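PDB 3W5M: alpha-L-rhamnosidase, which hydrolyses terminal non-reducing alpha-L-rhamnose residues from alpha-L-rhamnosides, including citrus flavonoids and gum arabic, and binds L-rhamnose through a calcium-dependent carbohydrate-binding module. Local coordinates for residues A[122-128]-A[459-464]. Residues are numbered along the deposited sequence; the frame is centred on the assembly and turned at random.
Sequences WISAPAP and LAVRGA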
loop_
_atom_site.group_PDB
_atom_site.type_symbol
_atom_site.label_atom_id
_atom_site.label_comp_id
_atom_site.label_asym_id
_atom_site.label_seq_id
_atom_site.Cartn_x
_atom_site.Cartn_y
_atom_site.Cartn_z
ATOM N N TRP A 122 17.530 -3.726 -20.088
ATOM C CA TRP A 122 16.411 -2.830 -19.846
ATOM C C TRP A 122 15.958 -2.213 -21.153
ATOM O O TRP A 122 16.767 -1.639 -21.889
ATOM C CB TRP A 122 16.818 -1.734 -18.884
ATOM C CG TRP A 122 17.037 -2.222 -17.502
ATOM C CD1 TRP A 122 18.250 -2.564 -16.908
ATOM C CD2 TRP A 122 16.034 -2.424 -16.516
ATOM N NE1 TRP A 122 18.034 -2.965 -15.609
ATOM C CE2 TRP A 122 16.689 -2.869 -15.334
ATOM C CE3 TRP A 122 14.631 -2.274 -16.508
ATOM C CZ2 TRP A 122 15.992 -3.177 -14.169
ATOM C CZ3 TRP A 122 13.944 -2.589 -15.334
ATOM C CH2 TRP A 122 14.625 -3.032 -14.190
ATOM N N ILE A 123 14.656 -2.293 -21.440
ATOM C CA ILE A 123 14.127 -1.663 -22.639
ATOM C C ILE A 123 12.912 -0.781 -22.347
ATOM O O ILE A 123 12.142 -1.039 -21.404
ATOM C CB ILE A 123 13.755 -2.676 -23.736
ATOM C CG1 ILE A 123 12.666 -3.647 -23.238
ATOM C CG2 ILE A 123 14.990 -3.390 -24.290
ATOM C CD1 ILE A 123 12.166 -4.585 -24.322
ATOM N N SER A 124 12.722 0.217 -23.209
ATOM C CA SER A 124 11.618 1.185 -23.120
ATOM C C SER A 124 10.994 1.337 -24.498
ATOM O O SER A 124 11.668 1.104 -25.501
ATOM C CB SER A 124 12.156 2.551 -22.728
ATOM O OG SER A 124 12.441 2.653 -21.350
ATOM N N ALA A 125 9.730 1.767 -24.556
ATOM C CA ALA A 125 9.154 2.214 -25.830
ATOM C C ALA A 125 9.902 3.486 -26.283
ATOM O O ALA A 125 10.403 4.233 -25.433
ATOM C CB ALA A 125 7.672 2.502 -25.670
ATOM N N PRO A 126 9.996 3.726 -27.612
ATOM C CA PRO A 126 10.739 4.893 -28.109
ATOM C C PRO A 126 10.020 6.222 -27.841
ATOM O O PRO A 126 8.844 6.216 -27.437
ATOM C CB PRO A 126 10.842 4.600 -29.612
ATOM C CG PRO A 126 9.582 3.852 -29.901
ATOM C CD PRO A 126 9.419 2.941 -28.724
ATOM N N ALA A 127 10.717 7.339 -28.068
ATOM C CA ALA A 127 10.243 8.685 -27.705
ATOM C C ALA A 127 8.846 9.081 -28.229
ATOM O O ALA A 127 8.079 9.702 -27.492
ATOM C CB ALA A 127 11.283 9.748 -28.072
ATOM N N PRO A 128 8.509 8.716 -29.482
ATOM C CA PRO A 128 7.168 9.025 -29.986
ATOM C C PRO A 128 6.024 8.400 -29.146
ATOM O O PRO A 128 4.885 8.880 -29.195
ATOM C CB PRO A 128 7.174 8.415 -31.400
ATOM C CG PRO A 128 8.604 8.355 -31.806
ATOM C CD PRO A 128 9.413 8.214 -30.544
ATOM N N LEU A 459 7.298 0.128 -33.623
ATOM C CA LEU A 459 8.594 0.817 -33.636
ATOM C C LEU A 459 9.651 0.051 -32.858
ATOM O O LEU A 459 9.317 -0.628 -31.892
ATOM C CB LEU A 459 8.450 2.228 -33.059
ATOM C CG LEU A 459 7.404 3.127 -33.728
ATOM C CD1 LEU A 459 7.189 4.404 -32.916
ATOM C CD2 LEU A 459 7.823 3.426 -35.169
ATOM N N ALA A 460 10.923 0.155 -33.266
ATOM C CA ALA A 460 12.005 -0.444 -32.480
ATOM C C ALA A 460 11.982 0.150 -31.070
ATOM O O ALA A 460 11.774 1.361 -30.904
ATOM C CB ALA A 460 13.368 -0.183 -33.132
ATOM N N VAL A 461 12.144 -0.710 -30.064
ATOM C CA VAL A 461 12.360 -0.251 -28.682
ATOM C C VAL A 461 13.697 0.454 -28.554
ATOM O O VAL A 461 14.530 0.389 -29.446
ATOM C CB VAL A 461 12.304 -1.421 -27.679
ATOM C CG1 VAL A 461 10.919 -2.038 -27.654
ATOM C CG2 VAL A 461 13.380 -2.461 -27.970
ATOM N N ARG A 462 13.913 1.148 -27.449
ATOM C CA ARG A 462 15.226 1.738 -27.193
ATOM C C ARG A 462 15.763 1.114 -25.920
ATOM O O ARG A 462 15.002 0.516 -25.128
ATOM C CB ARG A 462 15.116 3.258 -27.075
ATOM C CG ARG A 462 14.083 3.717 -26.060
ATOM C CD ARG A 462 13.938 5.221 -26.000
ATOM N NE ARG A 462 15.052 5.839 -25.298
ATOM C CZ ARG A 462 15.059 7.103 -24.890
ATOM N NH1 ARG A 462 13.988 7.881 -25.100
ATOM N NH2 ARG A 462 16.132 7.583 -24.263
ATOM N N GLY A 463 17.077 1.193 -25.731
ATOM C CA GLY A 463 17.641 0.880 -24.435
ATOM C C GLY A 463 17.151 1.987 -23.538
ATOM O O GLY A 463 17.059 3.145 -23.964
ATOM N N ALA A 464 16.805 1.632 -22.315
ATOM C CA ALA A 464 16.359 2.576 -21.313
ATOM C C ALA A 464 17.520 3.457 -20.856
ATOM O O ALA A 464 18.665 3.010 -20.820
ATOM C CB ALA A 464 15.812 1.807 -20.134
#
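Residues 122-128 and 459-464 run roughly antiparallel, their end-to-end directions 131° apart, and zip together over a short length. S124 and R462 form the hydrogen-bonded pair: S124 N donates to R462 O and R462 N to S124 O, both at 3.0 Å. One step along, I123 and G463 make the non-hydrogen-bonded pair, CA to CA 4.7 Å; I123 CA also makes a CA-H...O contact with R462 O at 3.4 Å. A longer bond, A464 N to W122 O at 3.3 Å, extends the pairing. Past S124 the backbone pairing ends but the chains stay close, A125 CA lying 4.9 Å from V461 CA, before P126, at the N-cap position, leads into the helix from A127.

S124 and R462 put their side chains on the same face, S124 CB 4.0 Å from R462 CG; the S124 hydroxyl bonds P397 O. The R462 aliphatic chain runs past the A125-P126 backbone, with its CD 3.8 Å from P126 CA. On the other face I123 CG2 meets V461 CG2 at 4.1 Å, and both side chains also rest on W421. The P126 ring packs its CG against L459 CB at 3.7 Å, while W122 CB touches A464 CB at 3.9 Å.

V461 interrupts strand 459-463, whose other side bonds through L459 and V461 to A423 and W421. I123 likewise has a second backbone partner, L399 of strand 398-407, so strand 123-124 sits between strands of two different sheets. This antiparallel pairing completes the edge of a beta-jelly-roll-like domain with chain from 331 residues earlier, the intervening sequence including the CBM67 module.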